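Local atomic coordinates of alpha-L-rhamnosidase (Streptomyces avermitilis, PDB entry 3W5M), a protein that hydrolyses terminal non-reducing alpha-L-rhamnose residues, releasing rhamnose from citrus flavonoids and gum arabic, and binds L-rhamnose through a calcium-dependent carbohydrate-binding module. Residues 332-337 with 449-454; 307-312 with 368-373; 675-680 with 724-729; 691-696 with 758-763. All coordinates share one frame; numbering follows the deposited sequence.

From the N terminus, segment 307-312, on strand 303-311, comes first, then the hairpin 332-337, then segment 368-373, which pairs with 307-312 and closes contact 2; the loop 449-454 returns to the hairpin and closes contact 1. The two closures therefore cross, and both belong to one sheet, in which strand 368-377 lies between strands 303-311 and 328-333. Far along the chain, in the alpha-helical catalytic domain, the loop between helices 658-671 and 698-710 supplies 675-680 and 691-696. Helix 713-732 closes contact 3 and the following helix 756-777 closes contact 4, again crossing. Contacts 1 and 2 touch, as do 3 and 4; between the pairs, centres lie about 50 to 57 Å apart.

Contact 1: residues 332-337 with 449-454; sequences HLNGRR and TSPGFD
Thr449 meets His332 and Gly335 at a tight beta hairpin, whose type I' turn runs from Leu333 to Arg336 and joins strands 328-333 and 336-337 at one edge of an antiparallel sheet. The loop 449-454 lies against this hairpin, and Thr449 has the largest share of the buried surface. Thr449 O accepts the sole hydrogen bond between the segments, from Gly335 N at 2.7 Å; the donor sits above the carbonyl plane, 55° out of it. The Thr449 side chain divides its branches: CG2, anti to the carbonyl carbon, packs 3.6 Å from His332 CB and reaches obliquely toward the imidazole, while OG1 lies 3.2 Å from Gly335 CA. An alanine here would keep CB against His332 CB but would probably open a gap beside the imidazole, where CG2 had packed, and another beside Gly335. Ser450 follows, its OG 3.4 Å from Gly335 CA. A beta carbon on Gly335 would fall only 2.7 Å from Ser450 OG, a clash; the positive phi at this turn position also suits glycine. Next, the Pro451 ring packs against the end of the Asn334 side chain, the two side chains crossing at about a right angle. Beyond the proline the loop turns toward strand 303-311, where Gly452 N hydrogen-bonds Glu308 OE1 and Phe453 N hydrogen-bonds Glu308 OE2.

Contact 2: residues 307-312 with 368-373; sequences HEFRLP and GANALA
Gly368 O draws in three groups: Leu311 N donates a hydrogen bond of 2.9 Å across the contact, Asn370 ND2 adds a weak one from its own strand, and Arg310 CA approaches through a CA-H...O contact. The same amide nitrogen of Asn370 also bonds to Arg366 O and lies 3.5 Å from Leu311 CG. Asn370 offers Phe309 its methylene: CB stands over one ring face, 3.6 Å from the centroid, in a CH-pi contact set toward the rim. Phe309 CG lies between the backbone N and the carbonyl carbon (chi1 54°), and the ring and Asn370 amide planes are 16° apart. The strands are antiparallel neighbours in one sheet of a beta sandwich, consistent with a jelly-roll domain; strands 398-407 and 412-416 of the facing sheet touch Phe309 and Leu311. His307 with Leu372, Phe309 with Asn370 and Leu311 with Gly368 are hydrogen-bonded pairs, each joined by two backbone bonds. Between the first two, Glu308 and Ala371 form a non-hydrogen-bonded pair, their side chains on the face opposite Phe309 and Asn370, with Glu308 CG 3.9 Å from Ala371 CB. Phe309 CE1 packs 3.8 Å from Leu372 CB.

Contact 3: residues 675-680 with 724-729; sequences DGAFTD and HAWLRY
Ala677, Gly676 and Phe678 lie against Trp726 and Tyr729 of helix 713-732, a contact within the (alpha/alpha)6 barrel that joins this helix to the long loop following helix 658-671. No direct hydrogen bond spans the two segments, and aromatic packing carries much of the contact. Ala677 CB makes a CH-pi contact over the centre of the Tyr729 ring, 3.7 Å from its centroid and 13° off the normal. Phe678 meets the indole obliquely, its ring inclined by 50° to the five-membered ring of Trp726; Phe678 CD2 lies over one indole face, 3.6 Å from Trp726 CG. A hydrogen bond from Trp726 NE1 to Asp697 OD1 fixes the indole at its polar end, and the side chains of Trp726 and the rhamnose-binding Trp695 are about 7 Å apart. Polar groups approach the rings at their edges: Gly676 O lies in the plane of the indole, and Asp675 OD2 in that of the Tyr729 ring, the carboxylate nearly perpendicular to it, while Asp675 OD1 bonds to Thr673 OG1. Along the backbone, Gly676 O accepts from Gln672 NE2 and receives a CA-H...O contact from Trp726 CA at 3.3 Å. A beta carbon on Gly676 would clash, 2.5 Å from Ala725 O, so glycine lets the backbones come this close. A water bridges them, donating to Asp675 O at 3.2 Å and to Ala725 O at 2.7 Å.

Contact 4: residues 691-696 with 758-763; sequences GVAGWG and VIATAY
The loop that carries the rhamnose-binding Trp695 rests on helix 756-777 through its two preceding residues, Ala693 and Gly694, which meet Ala760 and Tyr763. Gly694 sits over one face of the tyrosine ring: its CA is 3.6 Å from the centroid of the Tyr763 ring and 4° off the normal, a CH-pi contact over the ring centre. Gly694 N stands over the same ring, 3.8 Å from Tyr763 CG, but its hydrogen bond goes to Asp697 OD2. At the edge of the Tyr763 ring, Ile759 O, one helical turn earlier, lies in the ring plane. Both segments belong to the (alpha/alpha)6-barrel catalytic domain, and the contact is buried. Asn645 ND2 ties the two sides together, hydrogen-bonding both Tyr763 OH and Gly694 O. A leucine in place of Tyr763 would probably leave Gly694 CA without the ring face it packs on and Asn645 ND2 without the tyrosine hydroxyl. Beside the ring, Ala693 CB presses tightly on the helix, 3.5 Å from Ala760 CA and 3.8 Å from Ala760 CB. Within the loop, Val692 O accepts from both Trp695 N and Gly696 N, which closes the turn that leads into Trp695. Trp695 NE1 hydrogen-bonds a Tris molecule, probably from the crystallisation liquor.

Contact 1: residues 332-337 with 449-454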
loop_
_atom_site.group_PDB
_atom_site.type_symbol
_atom_site.label_atom_id
_atom_site.label_comp_id
_atom_site.label_asym_id
_atom_site.label_seq_id
_atom_site.Cartn_x
_atom_site.Cartn_y
_atom_site.Cartn_z
ATOM N N HIS A 332 -19.936 10.692 7.942
ATOM C CA HIS A 332 -20.330 12.088 8.088
ATOM C C HIS A 332 -21.295 12.196 9.260
ATOM O O HIS A 332 -22.111 11.291 9.492
ATOM C CB HIS A 332 -21.049 12.538 6.808
ATOM C CG HIS A 332 -20.126 12.669 5.637
ATOM N ND1 HIS A 332 -19.631 11.575 4.948
ATOM C CD2 HIS A 332 -19.558 13.761 5.072
ATOM C CE1 HIS A 332 -18.805 11.991 4.006
ATOM N NE2 HIS A 332 -18.738 13.313 4.064
ATOM N N LEU A 333 -21.206 13.299 10.005
ATOM C CA LEU A 333 -22.094 13.509 11.149
ATOM C C LEU A 333 -22.520 15.002 11.127
ATOM O O LEU A 333 -21.662 15.886 11.186
ATOM C CB LEU A 333 -21.367 13.147 12.444
ATOM C CG LEU A 333 -22.096 13.385 13.766
ATOM C CD1 LEU A 333 -23.309 12.476 13.900
ATOM C CD2 LEU A 333 -21.159 13.173 14.939
ATOM N N ASN A 334 -23.820 15.235 11.007
ATOM C CA ASN A 334 -24.400 16.611 11.071
ATOM C C ASN A 334 -23.707 17.563 10.115
ATOM O O ASN A 334 -23.220 18.626 10.515
ATOM C CB ASN A 334 -24.340 17.134 12.504
ATOM C CG ASN A 334 -25.178 16.304 13.454
ATOM O OD1 ASN A 334 -24.791 16.070 14.610
ATOM N ND2 ASN A 334 -26.321 15.844 12.973
ATOM N N GLY A 335 -23.611 17.133 8.858
ATOM C CA GLY A 335 -23.080 17.954 7.777
ATOM C C GLY A 335 -21.574 18.139 7.708
ATOM O O GLY A 335 -21.113 18.976 6.967
ATOM N N ARG A 336 -20.809 17.345 8.455
ATOM C CA ARG A 336 -19.365 17.485 8.543
ATOM C C ARG A 336 -18.745 16.090 8.431
ATOM O O ARG A 336 -19.155 15.165 9.135
ATOM C CB ARG A 336 -18.988 18.128 9.884
ATOM C CG ARG A 336 -17.501 18.216 10.160
ATOM C CD ARG A 336 -17.193 19.234 11.258
ATOM N NE ARG A 336 -15.875 19.000 11.863
ATOM C CZ ARG A 336 -14.739 19.581 11.472
ATOM N NH1 ARG A 336 -14.730 20.452 10.465
ATOM N NH2 ARG A 336 -13.603 19.293 12.089
ATOM N N ARG A 337 -17.787 15.941 7.520
ATOM C CA ARG A 337 -17.054 14.683 7.371
ATOM C C ARG A 337 -16.342 14.326 8.669
ATOM O O ARG A 337 -15.804 15.198 9.343
ATOM C CB ARG A 337 -16.042 14.889 6.260
ATOM C CG ARG A 337 -15.570 13.639 5.561
ATOM C CD ARG A 337 -14.250 13.249 6.133
ATOM N NE ARG A 337 -13.284 12.983 5.081
ATOM C CZ ARG A 337 -12.382 12.015 5.150
ATOM N NH1 ARG A 337 -12.350 11.202 6.212
ATOM N NH2 ARG A 337 -11.525 11.857 4.155
ATOM N N THR A 449 -26.336 14.488 4.764
ATOM C CA THR A 449 -25.518 14.259 5.966
ATOM C C THR A 449 -25.972 15.114 7.137
ATOM O O THR A 449 -25.339 15.122 8.178
ATOM C CB THR A 449 -24.021 14.463 5.702
ATOM O OG1 THR A 449 -23.769 15.848 5.451
ATOM C CG2 THR A 449 -23.594 13.652 4.477
ATOM N N SER A 450 -27.089 15.826 6.950
ATOM C CA SER A 450 -27.660 16.680 7.990
ATOM C C SER A 450 -29.069 16.260 8.419
ATOM O O SER A 450 -29.812 15.671 7.633
ATOM C CB SER A 450 -27.675 18.156 7.526
ATOM O OG SER A 450 -26.347 18.656 7.470
ATOM N N PRO A 451 -29.451 16.580 9.669
ATOM C CA PRO A 451 -30.804 16.243 10.098
ATOM C C PRO A 451 -31.819 17.084 9.345
ATOM O O PRO A 451 -31.443 18.073 8.733
ATOM C CB PRO A 451 -30.809 16.576 11.595
ATOM C CG PRO A 451 -29.679 17.504 11.811
ATOM C CD PRO A 451 -28.699 17.334 10.691
ATOM N N GLY A 452 -33.085 16.661 9.368
ATOM C CA GLY A 452 -34.160 17.367 8.673
ATOM C C GLY A 452 -34.252 17.024 7.191
ATOM O O GLY A 452 -34.955 17.693 6.441
ATOM N N PHE A 453 -33.529 15.990 6.763
ATOM C CA PHE A 453 -33.504 15.571 5.350
ATOM C C PHE A 453 -34.669 14.647 5.005
ATOM O O PHE A 453 -35.025 13.766 5.768
ATOM C CB PHE A 453 -32.136 14.912 5.009
ATOM C CG PHE A 453 -32.031 14.391 3.602
ATOM C CD1 PHE A 453 -31.724 15.248 2.544
ATOM C CD2 PHE A 453 -32.220 13.039 3.331
ATOM C CE1 PHE A 453 -31.641 14.763 1.240
ATOM C CE2 PHE A 453 -32.135 12.539 2.029
ATOM C CZ PHE A 453 -31.849 13.404 0.975
ATOM N N ASP A 454 -35.275 14.853 3.842
ATOM C CA ASP A 454 -36.394 14.020 3.419
ATOM C C ASP A 454 -35.904 12.763 2.702
ATOM O O ASP A 454 -35.630 12.815 1.494
ATOM C CB ASP A 454 -37.340 14.838 2.509
ATOM C CG ASP A 454 -38.536 14.026 1.997
ATOM O OD1 ASP A 454 -38.753 12.870 2.416
ATOM O OD2 ASP A 454 -39.273 14.559 1.145
#

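Contact 2: residues 307-312 with 368-373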
loop_
_atom_site.group_PDB
_atom_site.type_symbol
_atom_site.label_atom_id
_atom_site.label_comp_id
_atom_site.label_asym_id
_atom_site.label_seq_id
_atom_site.Cartn_x
_atom_site.Cartn_y
_atom_site.Cartn_z
ATOM N N HIS A 307 -28.901 7.637 8.868
ATOM C CA HIS A 307 -29.798 7.466 9.991
ATOM C C HIS A 307 -29.936 8.782 10.752
ATOM O O HIS A 307 -28.926 9.350 11.198
ATOM C CB HIS A 307 -29.219 6.408 10.906
ATOM C CG HIS A 307 -30.017 6.176 12.150
ATOM N ND1 HIS A 307 -31.349 5.823 12.131
ATOM C CD2 HIS A 307 -29.655 6.211 13.454
ATOM C CE1 HIS A 307 -31.780 5.658 13.370
ATOM N NE2 HIS A 307 -30.777 5.901 14.194
ATOM N N GLU A 308 -31.178 9.250 10.930
ATOM C CA GLU A 308 -31.442 10.365 11.860
ATOM C C GLU A 308 -31.886 9.870 13.231
ATOM O O GLU A 308 -32.510 8.799 13.344
ATOM C CB GLU A 308 -32.465 11.361 11.296
ATOM C CG GLU A 308 -31.883 12.166 10.134
ATOM C CD GLU A 308 -32.793 13.290 9.638
ATOM O OE1 GLU A 308 -33.421 13.975 10.482
ATOM O OE2 GLU A 308 -32.865 13.488 8.395
ATOM N N PHE A 309 -31.532 10.634 14.252
ATOM C CA PHE A 309 -31.837 10.298 15.637
ATOM C C PHE A 309 -31.842 11.566 16.480
ATOM O O PHE A 309 -31.267 12.602 16.102
ATOM C CB PHE A 309 -30.817 9.273 16.194
ATOM C CG PHE A 309 -29.381 9.716 16.050
ATOM C CD1 PHE A 309 -28.720 9.600 14.823
ATOM C CD2 PHE A 309 -28.709 10.287 17.119
ATOM C CE1 PHE A 309 -27.414 10.038 14.698
ATOM C CE2 PHE A 309 -27.394 10.714 17.008
ATOM C CZ PHE A 309 -26.749 10.600 15.786
ATOM N N ARG A 310 -32.490 11.471 17.635
ATOM C CA ARG A 310 -32.626 12.575 18.563
ATOM C C ARG A 310 -31.740 12.297 19.778
ATOM O O ARG A 310 -31.685 11.166 20.271
ATOM C CB ARG A 310 -34.110 12.686 18.950
ATOM C CG ARG A 310 -34.539 13.943 19.692
ATOM C CD ARG A 310 -35.806 13.666 20.505
ATOM N NE ARG A 310 -36.469 14.880 20.987
ATOM C CZ ARG A 310 -37.445 14.910 21.900
ATOM N NH1 ARG A 310 -37.886 13.785 22.466
ATOM N NH2 ARG A 310 -37.984 16.075 22.259
ATOM N N LEU A 311 -31.010 13.310 20.228
ATOM C CA LEU A 311 -30.232 13.228 21.454
ATOM C C LEU A 311 -30.840 14.176 22.502
ATOM O O LEU A 311 -31.534 15.130 22.131
ATOM C CB LEU A 311 -28.767 13.595 21.192
ATOM C CG LEU A 311 -27.960 12.665 20.273
ATOM C CD1 LEU A 311 -26.533 13.176 20.128
ATOM C CD2 LEU A 311 -28.010 11.238 20.796
ATOM N N PRO A 312 -30.585 13.922 23.805
ATOM C CA PRO A 312 -31.168 14.830 24.806
ATOM C C PRO A 312 -30.507 16.205 24.839
ATOM O O PRO A 312 -29.366 16.350 24.395
ATOM C CB PRO A 312 -30.924 14.090 26.129
ATOM C CG PRO A 312 -29.719 13.255 25.869
ATOM C CD PRO A 312 -29.853 12.809 24.438
ATOM N N GLY A 368 -31.019 17.456 20.431
ATOM C CA GLY A 368 -32.094 17.308 19.482
ATOM C C GLY A 368 -31.616 16.521 18.282
ATOM O O GLY A 368 -30.908 15.519 18.428
ATOM N N ALA A 369 -31.973 17.002 17.097
ATOM C CA ALA A 369 -31.878 16.212 15.889
ATOM C C ALA A 369 -30.456 16.107 15.348
ATOM O O ALA A 369 -29.709 17.090 15.250
ATOM C CB ALA A 369 -32.839 16.727 14.826
ATOM N N ASN A 370 -30.106 14.875 15.006
ATOM C CA ASN A 370 -28.774 14.523 14.537
ATOM C C ASN A 370 -28.918 13.612 13.323
ATOM O O ASN A 370 -29.944 12.936 13.166
ATOM C CB ASN A 370 -27.991 13.777 15.626
ATOM C CG ASN A 370 -27.554 14.669 16.767
ATOM O OD1 ASN A 370 -26.399 15.070 16.838
ATOM N ND2 ASN A 370 -28.471 14.939 17.710
ATOM N N ALA A 371 -27.912 13.615 12.450
ATOM C CA ALA A 371 -27.857 12.657 11.348
ATOM C C ALA A 371 -26.441 12.037 11.283
ATOM O O ALA A 371 -25.439 12.741 11.348
ATOM C CB ALA A 371 -28.178 13.352 10.035
ATOM N N LEU A 372 -26.384 10.716 11.167
ATOM C CA LEU A 372 -25.113 10.010 10.944
ATOM C C LEU A 372 -25.235 9.377 9.552
ATOM O O LEU A 372 -26.292 8.892 9.170
ATOM C CB LEU A 372 -24.871 8.975 12.045
ATOM C CG LEU A 372 -23.589 8.151 11.950
ATOM C CD1 LEU A 372 -22.383 9.043 12.140
ATOM C CD2 LEU A 372 -23.613 7.041 13.001
ATOM N N ALA A 373 -24.165 9.424 8.765
ATOM C CA ALA A 373 -24.283 9.041 7.371
ATOM C C ALA A 373 -22.962 8.449 6.906
ATOM O O ALA A 373 -21.933 8.777 7.471
ATOM C CB ALA A 373 -24.597 10.249 6.537
#

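Contact 3: residues 675-680 with 724-729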
loop_
_atom_site.group_PDB
_atom_site.type_symbol
_atom_site.label_atom_id
_atom_site.label_comp_id
_atom_site.label_asym_id
_atom_site.label_seq_id
_atom_site.Cartn_x
_atom_site.Cartn_y
_atom_site.Cartn_z
ATOM N N ASP A 675 1.470 -25.901 6.463
ATOM C CA ASP A 675 2.755 -26.598 6.576
ATOM C C ASP A 675 3.943 -25.646 6.794
ATOM O O ASP A 675 5.119 -26.027 6.670
ATOM C CB ASP A 675 2.958 -27.594 5.428
ATOM C CG ASP A 675 3.069 -26.930 4.081
ATOM O OD1 ASP A 675 2.443 -25.872 3.873
ATOM O OD2 ASP A 675 3.783 -27.476 3.213
ATOM N N GLY A 676 3.623 -24.404 7.143
ATOM C CA GLY A 676 4.628 -23.435 7.631
ATOM C C GLY A 676 5.296 -22.585 6.569
ATOM O O GLY A 676 6.286 -21.892 6.841
ATOM N N ALA A 677 4.782 -22.625 5.338
ATOM C CA ALA A 677 5.395 -21.841 4.288
ATOM C C ALA A 677 4.848 -20.392 4.327
ATOM O O ALA A 677 3.633 -20.194 4.287
ATOM C CB ALA A 677 5.131 -22.484 2.917
ATOM N N PHE A 678 5.745 -19.410 4.394
ATOM C CA PHE A 678 5.340 -18.019 4.093
ATOM C C PHE A 678 4.964 -17.890 2.595
ATOM O O PHE A 678 5.627 -18.469 1.730
ATOM C CB PHE A 678 6.469 -17.065 4.468
ATOM C CG PHE A 678 6.666 -16.890 5.968
ATOM C CD1 PHE A 678 5.602 -16.472 6.782
ATOM C CD2 PHE A 678 7.914 -17.112 6.569
ATOM C CE1 PHE A 678 5.772 -16.296 8.158
ATOM C CE2 PHE A 678 8.089 -16.904 7.940
ATOM C CZ PHE A 678 7.009 -16.498 8.734
ATOM N N THR A 679 3.923 -17.103 2.297
ATOM C CA THR A 679 3.419 -16.883 0.923
ATOM C C THR A 679 4.211 -15.821 0.147
ATOM O O THR A 679 4.993 -15.058 0.724
ATOM C CB THR A 679 1.920 -16.487 0.972
ATOM O OG1 THR A 679 1.765 -15.372 1.880
ATOM C CG2 THR A 679 1.048 -17.666 1.468
ATOM N N ASP A 680 4.036 -15.797 -1.181
ATOM C CA ASP A 680 4.686 -14.815 -2.019
ATOM C C ASP A 680 4.088 -13.421 -1.762
ATOM O O ASP A 680 4.775 -12.423 -1.864
ATOM C CB ASP A 680 4.525 -15.168 -3.505
ATOM C CG ASP A 680 5.279 -16.453 -3.905
ATOM O OD1 ASP A 680 6.082 -16.982 -3.092
ATOM O OD2 ASP A 680 5.049 -16.926 -5.050
ATOM N N HIS A 724 10.249 -20.415 13.348
ATOM C CA HIS A 724 10.460 -21.857 13.617
ATOM C C HIS A 724 9.717 -22.711 12.597
ATOM O O HIS A 724 10.299 -23.650 12.029
ATOM C CB HIS A 724 10.057 -22.243 15.062
ATOM C CG HIS A 724 10.376 -23.667 15.427
ATOM N ND1 HIS A 724 11.544 -24.031 16.068
ATOM C CD2 HIS A 724 9.690 -24.819 15.224
ATOM C CE1 HIS A 724 11.562 -25.343 16.252
ATOM N NE2 HIS A 724 10.448 -25.847 15.747
ATOM N N ALA A 725 8.443 -22.391 12.343
ATOM C CA ALA A 725 7.640 -23.180 11.429
ATOM C C ALA A 725 8.164 -23.083 9.993
ATOM O O ALA A 725 8.074 -24.052 9.243
ATOM C CB ALA A 725 6.177 -22.778 11.504
ATOM N N TRP A 726 8.707 -21.913 9.628
ATOM C CA TRP A 726 9.281 -21.665 8.298
ATOM C C TRP A 726 10.532 -22.511 8.147
ATOM O O TRP A 726 10.702 -23.172 7.112
ATOM C CB TRP A 726 9.606 -20.181 8.144
ATOM C CG TRP A 726 10.366 -19.711 6.944
ATOM C CD1 TRP A 726 11.481 -18.930 6.958
ATOM C CD2 TRP A 726 10.002 -19.862 5.567
ATOM N NE1 TRP A 726 11.849 -18.583 5.687
ATOM C CE2 TRP A 726 10.977 -19.174 4.805
ATOM C CE3 TRP A 726 8.954 -20.532 4.900
ATOM C CZ2 TRP A 726 10.948 -19.119 3.407
ATOM C CZ3 TRP A 726 8.937 -20.498 3.472
ATOM C CH2 TRP A 726 9.935 -19.797 2.759
ATOM N N LEU A 727 11.379 -22.529 9.182
ATOM C CA LEU A 727 12.651 -23.284 9.100
ATOM C C LEU A 727 12.381 -24.776 8.993
ATOM O O LEU A 727 13.109 -25.514 8.280
ATOM C CB LEU A 727 13.565 -22.981 10.303
ATOM C CG LEU A 727 14.263 -21.611 10.314
ATOM C CD1 LEU A 727 14.898 -21.326 11.665
ATOM C CD2 LEU A 727 15.272 -21.433 9.183
ATOM N N ARG A 728 11.354 -25.228 9.711
ATOM C CA ARG A 728 10.919 -26.621 9.684
ATOM C C ARG A 728 10.417 -26.994 8.285
ATOM O O ARG A 728 10.780 -28.057 7.741
ATOM C CB ARG A 728 9.881 -26.882 10.763
ATOM C CG ARG A 728 9.124 -28.183 10.626
ATOM C CD ARG A 728 8.024 -28.237 11.662
ATOM N NE ARG A 728 8.562 -28.437 13.004
ATOM C CZ ARG A 728 7.840 -28.315 14.118
ATOM N NH1 ARG A 728 6.555 -27.985 14.038
ATOM N NH2 ARG A 728 8.400 -28.521 15.311
ATOM N N TYR A 729 9.622 -26.102 7.691
ATOM C CA TYR A 729 9.216 -26.231 6.297
ATOM C C TYR A 729 10.420 -26.321 5.366
ATOM O O TYR A 729 10.450 -27.168 4.469
ATOM C CB TYR A 729 8.312 -25.043 5.861
ATOM C CG TYR A 729 8.095 -24.994 4.358
ATOM C CD1 TYR A 729 7.046 -25.699 3.759
ATOM C CD2 TYR A 729 8.964 -24.264 3.531
ATOM C CE1 TYR A 729 6.872 -25.680 2.377
ATOM C CE2 TYR A 729 8.768 -24.207 2.163
ATOM C CZ TYR A 729 7.741 -24.929 1.597
ATOM O OH TYR A 729 7.592 -24.873 0.242
HETATM O O HOH W 1 6.498 -26.266 9.518
#

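Contact 4: residues 691-696 with 758-763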
loop_
_atom_site.group_PDB
_atom_site.type_symbol
_atom_site.label_atom_id
_atom_site.label_comp_id
_atom_site.label_asym_id
_atom_site.label_seq_id
_atom_site.Cartn_x
_atom_site.Cartn_y
_atom_site.Cartn_z
ATOM N N GLY A 691 6.651 -20.457 -0.213
ATOM C CA GLY A 691 7.888 -21.240 -0.005
ATOM C C GLY A 691 9.057 -20.852 -0.883
ATOM O O GLY A 691 9.951 -21.674 -1.145
ATOM N N VAL A 692 9.095 -19.589 -1.305
ATOM C CA VAL A 692 10.106 -19.113 -2.207
ATOM C C VAL A 692 11.198 -18.353 -1.481
ATOM O O VAL A 692 10.925 -17.323 -0.820
ATOM C CB VAL A 692 9.487 -18.183 -3.278
ATOM C CG1 VAL A 692 10.564 -17.471 -4.095
ATOM C CG2 VAL A 692 8.500 -18.956 -4.138
ATOM N N ALA A 693 12.439 -18.816 -1.659
ATOM C CA ALA A 693 13.627 -18.122 -1.146
ATOM C C ALA A 693 13.739 -16.654 -1.521
ATOM O O ALA A 693 13.672 -16.307 -2.693
ATOM C CB ALA A 693 14.889 -18.849 -1.598
ATOM N N GLY A 694 13.975 -15.807 -0.514
ATOM C CA GLY A 694 14.151 -14.371 -0.689
ATOM C C GLY A 694 12.805 -13.652 -0.707
ATOM O O GLY A 694 12.757 -12.418 -0.678
ATOM N N TRP A 695 11.729 -14.428 -0.760
ATOM C CA TRP A 695 10.369 -13.890 -0.752
ATOM C C TRP A 695 9.791 -14.238 0.634
ATOM O O TRP A 695 9.779 -13.394 1.523
ATOM C CB TRP A 695 9.536 -14.419 -1.963
ATOM C CG TRP A 695 9.610 -13.460 -3.152
ATOM C CD1 TRP A 695 8.594 -12.645 -3.623
ATOM C CD2 TRP A 695 10.762 -13.146 -3.939
ATOM N NE1 TRP A 695 9.038 -11.893 -4.667
ATOM C CE2 TRP A 695 10.369 -12.162 -4.881
ATOM C CE3 TRP A 695 12.087 -13.636 -3.982
ATOM C CZ2 TRP A 695 11.251 -11.638 -5.827
ATOM C CZ3 TRP A 695 12.964 -13.112 -4.927
ATOM C CH2 TRP A 695 12.547 -12.123 -5.832
ATOM N N GLY A 696 9.420 -15.499 0.842
ATOM C CA GLY A 696 8.903 -15.975 2.116
ATOM C C GLY A 696 9.792 -15.603 3.284
ATOM O O GLY A 696 9.294 -15.429 4.418
ATOM N N VAL A 758 21.735 -22.051 -5.410
ATOM C CA VAL A 758 22.683 -21.240 -4.629
ATOM C C VAL A 758 21.896 -20.195 -3.812
ATOM O O VAL A 758 22.103 -20.035 -2.606
ATOM C CB VAL A 758 23.708 -20.531 -5.542
ATOM C CG1 VAL A 758 24.617 -19.589 -4.757
ATOM C CG2 VAL A 758 24.549 -21.553 -6.297
ATOM N N ILE A 759 20.985 -19.511 -4.484
ATOM C CA ILE A 759 20.127 -18.515 -3.826
ATOM C C ILE A 759 19.295 -19.121 -2.709
ATOM O O ILE A 759 19.271 -18.597 -1.583
ATOM C CB ILE A 759 19.153 -17.838 -4.809
ATOM C CG1 ILE A 759 19.877 -17.020 -5.897
ATOM C CG2 ILE A 759 18.095 -17.028 -4.044
ATOM C CD1 ILE A 759 20.869 -15.983 -5.419
ATOM N N ALA A 760 18.596 -20.205 -3.016
ATOM C CA ALA A 760 17.689 -20.815 -2.072
ATOM C C ALA A 760 18.413 -21.372 -0.864
ATOM O O ALA A 760 17.949 -21.220 0.263
ATOM C CB ALA A 760 16.858 -21.897 -2.742
ATOM N N THR A 761 19.561 -22.024 -1.087
ATOM C CA THR A 761 20.293 -22.562 0.043
ATOM C C THR A 761 20.909 -21.407 0.878
ATOM O O THR A 761 20.917 -21.498 2.092
ATOM C CB THR A 761 21.341 -23.621 -0.388
ATOM O OG1 THR A 761 20.696 -24.628 -1.184
ATOM C CG2 THR A 761 21.889 -24.307 0.847
ATOM N N ALA A 762 21.351 -20.318 0.241
ATOM C CA ALA A 762 21.897 -19.161 0.958
ATOM C C ALA A 762 20.829 -18.535 1.873
ATOM O O ALA A 762 21.064 -18.270 3.069
ATOM C CB ALA A 762 22.445 -18.138 -0.018
ATOM N N TYR A 763 19.626 -18.374 1.334
ATOM C CA TYR A 763 18.526 -17.817 2.139
ATOM C C TYR A 763 18.071 -18.701 3.309
ATOM O O TYR A 763 17.741 -18.189 4.394
ATOM C CB TYR A 763 17.361 -17.342 1.246
ATOM C CG TYR A 763 17.368 -15.837 1.103
ATOM C CD1 TYR A 763 16.878 -15.038 2.141
ATOM C CD2 TYR A 763 17.880 -15.199 -0.032
ATOM C CE1 TYR A 763 16.903 -13.663 2.063
ATOM C CE2 TYR A 763 17.901 -13.807 -0.123
ATOM C CZ TYR A 763 17.380 -13.040 0.925
ATOM O OH TYR A 763 17.379 -11.646 0.903
#